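Local coordinates for putative uncharacterized protein lp_3323 (Lactobacillus plantarum, PDB 3DC7), which is of unknown function but belongs to the GDSL-like lipase/acylhydrolase family and so probably hydrolyses ester bonds as an SGNH-type hydrolase, at residues A[74-79]-A[125-130]; A[107-110]-A[114-117]; A[161-166]-A[175-180]. All blocks are in the same frame, centred on the assembly; numbering follows the deposited sequence.

Overall arrangement
All three contacts belong to the alpha/beta/alpha fold built on the parallel five-stranded sheet. Interactions 1 and 2 both draw on helix 112-126, with centres about 16 Å apart, whereas interaction 3 joins helix 159-173 to strand 177-179. Interaction 3 lies deepest, about 9 Å from the centre of the chain to its own centre; the other two lie about 16 and 17 Å away. Interaction 1 is mostly buried and aromatic, interaction 2 a partly buried meeting of loop and helix; neither has a direct hydrogen bond across it, though a water links the polar ends in interaction 1. Interaction 3 pairs a carboxylate with a hydroxyl, and it meets interaction 2 where L116 CD1 packs on I166 N.

Interaction 1: residues A[74-79]-A[125-130]; sequences VRYQAI and TNWPTV
The indole of W127 lies against Y76 and I79, joining the 3-10 segment 76-78 and I79, past helix 72-75, to the end of helix 112-126 in the alpha/beta/alpha fold of the GDSL-like hydrolases. The tight part is the six-membered ring of the indole. I79 lays its CG2 over one face, offset toward the rim, while its CB stands 3.6 Å from W127 CZ2. N126 CB, from the same segment as the indole, lies over the rim of the opposite face. Y76 comes in at the edge, with Y76 CD2 3.8 Å from W127 CZ3, and each of these two atoms lies near the plane of the other ring. Two backbone carbonyls complete the border: I79 O sits near the indole plane, 3.3 Å from W127 CZ2, and Y76 O approaches W127 CH2 obliquely at 3.5 Å. With CG anti to its carbonyl carbon (chi1 -62°), W127 reaches across from the first non-helical residue after helix 112-126. Its NE1 is hydrogen-bonded to P80 O, which helps fix the rotation of the indole. I86 of strand 85-89 touches both I79 and W127, so the pair packs on the sheet, and P128 O beyond the contact bonds Q193 NE2 of the second subunit. The loose side belongs to the polar ends. N126, exposed, is held mainly by G122 O of its own helix, and its ND2 stays 4.3 Å from Y76 OH. A water spans that gap: N126 ND2 donates to it at 2.7 Å, and Y76 OH meets it in a long, weak bond of 3.4 Å.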
loop_
_atom_site.group_PDB
_atom_site.type_symbol
_atom_site.label_atom_id
_atom_site.label_comp_id
_atom_site.label_asym_id
_atom_site.label_seq_id
_atom_site.Cartn_x
_atom_site.Cartn_y
_atom_site.Cartn_z
ATOM N N VAL A 74 -24.107 -3.613 13.450
ATOM C CA VAL A 74 -24.765 -3.442 14.748
ATOM C C VAL A 74 -24.031 -4.187 15.870
ATOM O O VAL A 74 -23.890 -3.671 16.972
ATOM C CB VAL A 74 -26.302 -3.785 14.725
ATOM C CG1 VAL A 74 -26.574 -5.142 14.152
ATOM C CG2 VAL A 74 -26.892 -3.693 16.131
ATOM N N ARG A 75 -23.526 -5.382 15.580
ATOM C CA ARG A 75 -22.892 -6.203 16.613
ATOM C C ARG A 75 -21.640 -5.585 17.246
ATOM O O ARG A 75 -21.243 -5.979 18.347
ATOM C CB ARG A 75 -22.558 -7.590 16.074
ATOM C CG ARG A 75 -23.763 -8.447 15.829
ATOM C CD ARG A 75 -23.377 -9.918 15.700
ATOM N NE ARG A 75 -22.416 -10.192 14.626
ATOM C CZ ARG A 75 -21.132 -10.455 14.824
ATOM N NH1 ARG A 75 -20.644 -10.476 16.055
ATOM N NH2 ARG A 75 -20.334 -10.711 13.795
ATOM N N TYR A 76 -21.023 -4.629 16.556
ATOM C CA TYR A 76 -19.845 -3.936 17.076
ATOM C C TYR A 76 -20.090 -3.293 18.443
ATOM O O TYR A 76 -19.137 -3.030 19.184
ATOM C CB TYR A 76 -19.381 -2.848 16.089
ATOM C CG TYR A 76 -20.144 -1.536 16.196
ATOM C CD1 TYR A 76 -21.248 -1.288 15.394
ATOM C CD2 TYR A 76 -19.760 -0.559 17.112
ATOM C CE1 TYR A 76 -21.947 -0.080 15.476
ATOM C CE2 TYR A 76 -20.456 0.643 17.224
ATOM C CZ TYR A 76 -21.550 0.880 16.400
ATOM O OH TYR A 76 -22.248 2.067 16.512
ATOM N N GLN A 77 -21.360 -3.021 18.754
ATOM C CA GLN A 77 -21.763 -2.334 19.986
ATOM C C GLN A 77 -21.584 -3.228 21.214
ATOM O O GLN A 77 -21.674 -2.751 22.350
ATOM C CB GLN A 77 -23.207 -1.832 19.878
ATOM C CG GLN A 77 -23.446 -0.972 18.639
ATOM C CD GLN A 77 -24.786 -0.236 18.615
ATOM O OE1 GLN A 77 -24.879 0.874 18.083
ATOM N NE2 GLN A 77 -25.830 -0.856 19.155
ATOM N N ALA A 78 -21.297 -4.512 20.975
ATOM C CA ALA A 78 -20.978 -5.469 22.049
ATOM C C ALA A 78 -19.485 -5.551 22.397
ATOM O O ALA A 78 -19.101 -6.270 23.324
ATOM C CB ALA A 78 -21.517 -6.868 21.703
ATOM N N ILE A 79 -18.649 -4.841 21.640
ATOM C CA ILE A 79 -17.215 -4.743 21.942
ATOM C C ILE A 79 -17.058 -4.117 23.342
ATOM O O ILE A 79 -17.694 -3.097 23.644
ATOM C CB ILE A 79 -16.436 -3.941 20.829
ATOM C CG1 ILE A 79 -16.441 -4.701 19.491
ATOM C CG2 ILE A 79 -15.002 -3.631 21.240
ATOM C CD1 ILE A 79 -16.041 -3.836 18.275
ATOM N N THR A 125 -16.343 6.837 16.888
ATOM C CA THR A 125 -17.095 7.621 17.851
ATOM C C THR A 125 -16.894 7.057 19.240
ATOM O O THR A 125 -16.614 7.810 20.170
ATOM C CB THR A 125 -18.585 7.647 17.497
ATOM O OG1 THR A 125 -18.737 8.200 16.184
ATOM C CG2 THR A 125 -19.374 8.484 18.486
ATOM N N ASN A 126 -16.992 5.734 19.378
ATOM C CA ASN A 126 -16.999 5.127 20.720
ATOM C C ASN A 126 -15.656 4.653 21.263
ATOM O O ASN A 126 -15.508 4.500 22.461
ATOM C CB ASN A 126 -18.059 4.027 20.804
ATOM C CG ASN A 126 -19.458 4.571 20.595
ATOM O OD1 ASN A 126 -20.012 5.235 21.477
ATOM N ND2 ASN A 126 -20.027 4.325 19.414
ATOM N N TRP A 127 -14.691 4.409 20.382
ATOM C CA TRP A 127 -13.317 4.078 20.791
ATOM C C TRP A 127 -12.315 4.971 20.030
ATOM O O TRP A 127 -11.494 4.478 19.252
ATOM C CB TRP A 127 -13.019 2.604 20.533
ATOM C CG TRP A 127 -13.891 1.645 21.300
ATOM C CD1 TRP A 127 -13.639 1.110 22.540
ATOM C CD2 TRP A 127 -15.141 1.090 20.873
ATOM N NE1 TRP A 127 -14.656 0.262 22.900
ATOM C CE2 TRP A 127 -15.590 0.233 21.900
ATOM C CE3 TRP A 127 -15.925 1.234 19.720
ATOM C CZ2 TRP A 127 -16.793 -0.475 21.812
ATOM C CZ3 TRP A 127 -17.116 0.532 19.634
ATOM C CH2 TRP A 127 -17.539 -0.310 20.677
ATOM N N PRO A 128 -12.382 6.294 20.254
ATOM C CA PRO A 128 -11.572 7.243 19.465
ATOM C C PRO A 128 -10.051 7.064 19.592
ATOM O O PRO A 128 -9.327 7.326 18.627
ATOM C CB PRO A 128 -12.015 8.611 19.989
ATOM C CG PRO A 128 -12.616 8.341 21.348
ATOM C CD PRO A 128 -13.228 6.982 21.256
ATOM N N THR A 129 -9.576 6.605 20.747
ATOM C CA THR A 129 -8.144 6.431 20.944
ATOM C C THR A 129 -7.662 4.978 20.771
ATOM O O THR A 129 -6.480 4.704 20.888
ATOM C CB THR A 129 -7.688 6.989 22.319
ATOM O OG1 THR A 129 -8.175 6.151 23.374
ATOM C CG2 THR A 129 -8.192 8.418 22.529
ATOM N N VAL A 130 -8.563 4.048 20.482
ATOM C CA VAL A 130 -8.180 2.629 20.371
ATOM C C VAL A 130 -7.655 2.319 18.961
ATOM O O VAL A 130 -8.302 2.687 17.984
ATOM C CB VAL A 130 -9.369 1.693 20.729
ATOM C CG1 VAL A 130 -9.075 0.252 20.371
ATOM C CG2 VAL A 130 -9.713 1.816 22.215
HETATM O O HOH W 1 -22.237 5.062 18.059
#

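Interaction 2: residues A[107-110]-A[114-117]; sequences CDMT and GALM
M117 SE meets C107 CB at one end of the contact between loop 107-110 and the first turns of helix 112-126, and M109 meets A115 at the other; both methionines are deposited as selenomethionine. M117 leaves the helix toward the loop, its CG anti to the backbone N (chi1 176°) and its chain extended until it bends at the selenium. Its SE thus lies 3.2 Å from C107 CB, a spacing so short that its exact value is doubtful. C107 points its own SG the other way, so the touch is made by its beta carbon and by CA, not by sulfur. At the other end M109 reaches A115 through the middle of its chain: M109 CG lies 3.8 Å from A115 CB, and the methyl also faces M109 CA. Between these two side-chain contacts the backbones come together. G114 carries no beta carbon, and D108 O sits close in the place where one would point, 3.0 Å from G114 CA in a CA-H...O contact with an angle of 143° at the hydrogen. The D108 carboxylate turns back on its own loop, where T110 N donates to D108 OD1 at 2.9 Å from 47° above the carboxylate plane. This closes an Asx turn just ahead of the helix. Around the contact, M109 and A115 both pack on A73 of helix 72-75, and M109 shares backbone hydrogen bonding with S67. M117 instead leans on M169 and Y173, so these first turns of helix 112-126 lie between helices 72-75 and 159-173.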
loop_
_atom_site.group_PDB
_atom_site.type_symbol
_atom_site.label_atom_id
_atom_site.label_comp_id
_atom_site.label_asym_id
_atom_site.label_seq_id
_atom_site.Cartn_x
_atom_site.Cartn_y
_atom_site.Cartn_z
ATOM N N CYS A 107 -25.406 5.333 3.155
ATOM C CA CYS A 107 -25.205 5.438 4.599
ATOM C C CYS A 107 -26.147 4.599 5.460
ATOM O O CYS A 107 -26.280 4.837 6.671
ATOM C CB CYS A 107 -25.189 6.903 5.053
ATOM S SG CYS A 107 -26.510 7.890 4.423
ATOM N N ASP A 108 -26.783 3.603 4.848
ATOM C CA ASP A 108 -27.505 2.630 5.641
ATOM C C ASP A 108 -27.123 1.172 5.362
ATOM O O ASP A 108 -26.575 0.838 4.304
ATOM C CB ASP A 108 -29.022 2.888 5.624
ATOM C CG ASP A 108 -29.757 2.156 4.502
ATOM O OD1 ASP A 108 -29.191 1.250 3.847
ATOM O OD2 ASP A 108 -30.948 2.485 4.297
HETATM N N MSE A 109 -27.440 0.327 6.336
HETATM C CA MSE A 109 -26.984 -1.043 6.436
HETATM C C MSE A 109 -27.547 -1.986 5.386
HETATM O O MSE A 109 -27.171 -3.156 5.329
HETATM C CB MSE A 109 -27.406 -1.552 7.793
HETATM C CG MSE A 109 -26.433 -2.461 8.429
HETATM SE SE MSE A 109 -27.014 -2.647 10.252
HETATM C CE MSE A 109 -26.816 -0.800 10.865
ATOM N N THR A 110 -28.475 -1.473 4.589
ATOM C CA THR A 110 -29.073 -2.189 3.471
ATOM C C THR A 110 -28.032 -2.599 2.417
ATOM O O THR A 110 -28.191 -3.614 1.737
ATOM C CB THR A 110 -30.255 -1.344 2.887
ATOM O OG1 THR A 110 -31.492 -2.012 3.164
ATOM C CG2 THR A 110 -30.139 -1.096 1.388
ATOM N N GLY A 114 -23.031 1.245 2.751
ATOM C CA GLY A 114 -23.744 1.863 3.858
ATOM C C GLY A 114 -23.407 1.222 5.184
ATOM O O GLY A 114 -23.244 1.913 6.186
ATOM N N ALA A 115 -23.274 -0.100 5.200
ATOM C CA ALA A 115 -22.983 -0.799 6.449
ATOM C C ALA A 115 -21.552 -0.552 6.961
ATOM O O ALA A 115 -21.363 -0.365 8.163
ATOM C CB ALA A 115 -23.290 -2.260 6.336
ATOM N N LEU A 116 -20.564 -0.524 6.061
ATOM C CA LEU A 116 -19.211 -0.050 6.401
ATOM C C LEU A 116 -19.203 1.347 7.033
ATOM O O LEU A 116 -18.546 1.557 8.054
ATOM C CB LEU A 116 -18.285 -0.068 5.177
ATOM C CG LEU A 116 -17.862 -1.453 4.669
ATOM C CD1 LEU A 116 -17.273 -1.369 3.261
ATOM C CD2 LEU A 116 -16.880 -2.103 5.641
HETATM N N MSE A 117 -19.941 2.292 6.445
HETATM C CA MSE A 117 -19.997 3.657 6.984
HETATM C C MSE A 117 -20.472 3.707 8.443
HETATM O O MSE A 117 -19.878 4.384 9.287
HETATM C CB MSE A 117 -20.882 4.563 6.125
HETATM C CG MSE A 117 -21.031 5.953 6.723
HETATM SE SE MSE A 117 -22.058 7.169 5.613
HETATM C CE MSE A 117 -20.835 7.354 4.067
#

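Interaction 3: residues A[161-166]-A[175-180]; sequences DYEAAI and VPHLSL
E163 and S179 supply the hydrogen bond that joins helix 159-173 to the end of strand 177-179. S179 OG donates to E163 OE2 at 2.6 Å, meeting it from above the carboxylate plane, tilted 53° out of it. The bend at chi2 (69°) brings the carboxylate round from the helix flank to the strand. S179 OG also accepts from R182 N, capping helix 180-183 from its N-cap position, while E163 OE1 bonds S136 OG on the neighbouring strand; both carboxylate oxygens are thus held. H177 NE2 is hydrogen-bonded to S136 OG as well, and a sulfate, probably from the crystallisation liquor, lies about 3 Å from the nearest atom of the H177 side chain. Ring contacts form the second kind, at an edge and over a face. E163 OE2 lies at the edge of H177, 3.2 Å from H177 CE1. I166 sets its CG2 over one face of H177 in a CH-pi contact, 3.9 Å from the ring centroid, the two side chains crossing at about a right angle. With an alanine in place of E163, S179 OG is likely to lose its carboxylate acceptor and S136 OG its bond to OE1, with a gap opened at the H177 ring edge. Helix segment and strand run nearly antiparallel (158°), their axes 10.3 Å apart. This is the return half of a beta-alpha-beta crossover, in which helix 159-173 links parallel neighbours 132-136 and 177-179, as in the alpha/beta/alpha SGNH hydrolase fold.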
loop_
_atom_site.group_PDB
_atom_site.type_symbol
_atom_site.label_atom_id
_atom_site.label_comp_id
_atom_site.label_asym_id
_atom_site.label_seq_id
_atom_site.Cartn_x
_atom_site.Cartn_y
_atom_site.Cartn_z
ATOM N N ASP A 161 -14.860 -6.386 -5.878
ATOM C CA ASP A 161 -15.721 -5.187 -5.751
ATOM C C ASP A 161 -16.003 -4.853 -4.288
ATOM O O ASP A 161 -16.051 -3.683 -3.909
ATOM C CB ASP A 161 -17.025 -5.366 -6.511
ATOM C CG ASP A 161 -16.820 -5.406 -8.003
ATOM O OD1 ASP A 161 -16.017 -4.590 -8.504
ATOM O OD2 ASP A 161 -17.447 -6.250 -8.683
ATOM N N TYR A 162 -16.166 -5.896 -3.468
ATOM C CA TYR A 162 -16.344 -5.738 -2.019
ATOM C C TYR A 162 -15.035 -5.355 -1.345
ATOM O O TYR A 162 -14.982 -4.467 -0.505
ATOM C CB TYR A 162 -16.898 -7.025 -1.416
ATOM C CG TYR A 162 -18.315 -7.330 -1.850
ATOM C CD1 TYR A 162 -18.585 -7.828 -3.124
ATOM C CD2 TYR A 162 -19.384 -7.124 -0.989
ATOM C CE1 TYR A 162 -19.879 -8.104 -3.520
ATOM C CE2 TYR A 162 -20.684 -7.401 -1.383
ATOM C CZ TYR A 162 -20.918 -7.892 -2.646
ATOM O OH TYR A 162 -22.196 -8.166 -3.040
ATOM N N GLU A 163 -13.980 -6.039 -1.732
ATOM C CA GLU A 163 -12.620 -5.710 -1.324
ATOM C C GLU A 163 -12.267 -4.226 -1.593
ATOM O O GLU A 163 -11.696 -3.570 -0.734
ATOM C CB GLU A 163 -11.657 -6.688 -2.009
ATOM C CG GLU A 163 -10.189 -6.292 -1.982
ATOM C CD GLU A 163 -9.595 -6.377 -0.587
ATOM O OE1 GLU A 163 -10.199 -7.061 0.272
ATOM O OE2 GLU A 163 -8.534 -5.753 -0.358
ATOM N N ALA A 164 -12.652 -3.692 -2.751
ATOM C CA ALA A 164 -12.441 -2.270 -3.065
ATOM C C ALA A 164 -13.288 -1.323 -2.206
ATOM O O ALA A 164 -12.819 -0.244 -1.817
ATOM C CB ALA A 164 -12.681 -1.998 -4.547
ATOM N N ALA A 165 -14.523 -1.731 -1.905
ATOM C CA ALA A 165 -15.408 -0.983 -1.004
ATOM C C ALA A 165 -14.770 -0.808 0.386
ATOM O O ALA A 165 -14.732 0.304 0.928
ATOM C CB ALA A 165 -16.787 -1.672 -0.902
ATOM N N ILE A 166 -14.270 -1.900 0.954
ATOM C CA ILE A 166 -13.515 -1.861 2.215
ATOM C C ILE A 166 -12.302 -0.913 2.146
ATOM O O ILE A 166 -12.115 -0.057 3.030
ATOM C CB ILE A 166 -13.097 -3.288 2.665
ATOM C CG1 ILE A 166 -14.349 -4.119 3.010
ATOM C CG2 ILE A 166 -12.189 -3.229 3.877
ATOM C CD1 ILE A 166 -14.122 -5.621 3.038
ATOM N N VAL A 175 -8.788 4.299 8.976
ATOM C CA VAL A 175 -8.580 2.974 9.541
ATOM C C VAL A 175 -7.693 2.110 8.649
ATOM O O VAL A 175 -8.079 1.800 7.533
ATOM C CB VAL A 175 -9.933 2.230 9.781
ATOM C CG1 VAL A 175 -9.673 0.808 10.292
ATOM C CG2 VAL A 175 -10.786 3.002 10.750
ATOM N N PRO A 176 -6.519 1.686 9.160
ATOM C CA PRO A 176 -5.643 0.820 8.365
ATOM C C PRO A 176 -6.366 -0.420 7.834
ATOM O O PRO A 176 -7.292 -0.945 8.472
ATOM C CB PRO A 176 -4.546 0.427 9.353
ATOM C CG PRO A 176 -4.493 1.589 10.316
ATOM C CD PRO A 176 -5.949 1.971 10.488
ATOM N N HIS A 177 -5.970 -0.858 6.649
ATOM C CA HIS A 177 -6.643 -1.973 6.010
ATOM C C HIS A 177 -5.620 -3.013 5.622
ATOM O O HIS A 177 -4.761 -2.743 4.801
ATOM C CB HIS A 177 -7.449 -1.503 4.782
ATOM C CG HIS A 177 -7.967 -2.627 3.929
ATOM N ND1 HIS A 177 -7.928 -2.596 2.552
ATOM C CD2 HIS A 177 -8.521 -3.821 4.259
ATOM C CE1 HIS A 177 -8.442 -3.714 2.069
ATOM N NE2 HIS A 177 -8.809 -4.478 3.084
ATOM N N LEU A 178 -5.713 -4.190 6.233
ATOM C CA LEU A 178 -4.891 -5.331 5.866
ATOM C C LEU A 178 -5.654 -6.236 4.892
ATOM O O LEU A 178 -6.635 -6.889 5.273
ATOM C CB LEU A 178 -4.488 -6.120 7.118
ATOM C CG LEU A 178 -3.820 -7.499 6.964
ATOM C CD1 LEU A 178 -2.596 -7.466 6.060
ATOM C CD2 LEU A 178 -3.431 -8.028 8.331
ATOM N N SER A 179 -5.201 -6.280 3.645
ATOM C CA SER A 179 -5.886 -7.060 2.624
ATOM C C SER A 179 -5.247 -8.424 2.448
ATOM O O SER A 179 -4.231 -8.540 1.750
ATOM C CB SER A 179 -5.865 -6.315 1.297
ATOM O OG SER A 179 -6.372 -7.148 0.269
ATOM N N LEU A 180 -5.819 -9.456 3.081
ATOM C CA LEU A 180 -5.333 -10.835 2.858
ATOM C C LEU A 180 -5.580 -11.235 1.411
ATOM O O LEU A 180 -4.861 -12.048 0.835
ATOM C CB LEU A 180 -6.011 -11.832 3.788
ATOM C CG LEU A 180 -5.867 -11.624 5.291
ATOM C CD1 LEU A 180 -6.596 -12.738 6.006
ATOM C CD2 LEU A 180 -4.390 -11.586 5.695
#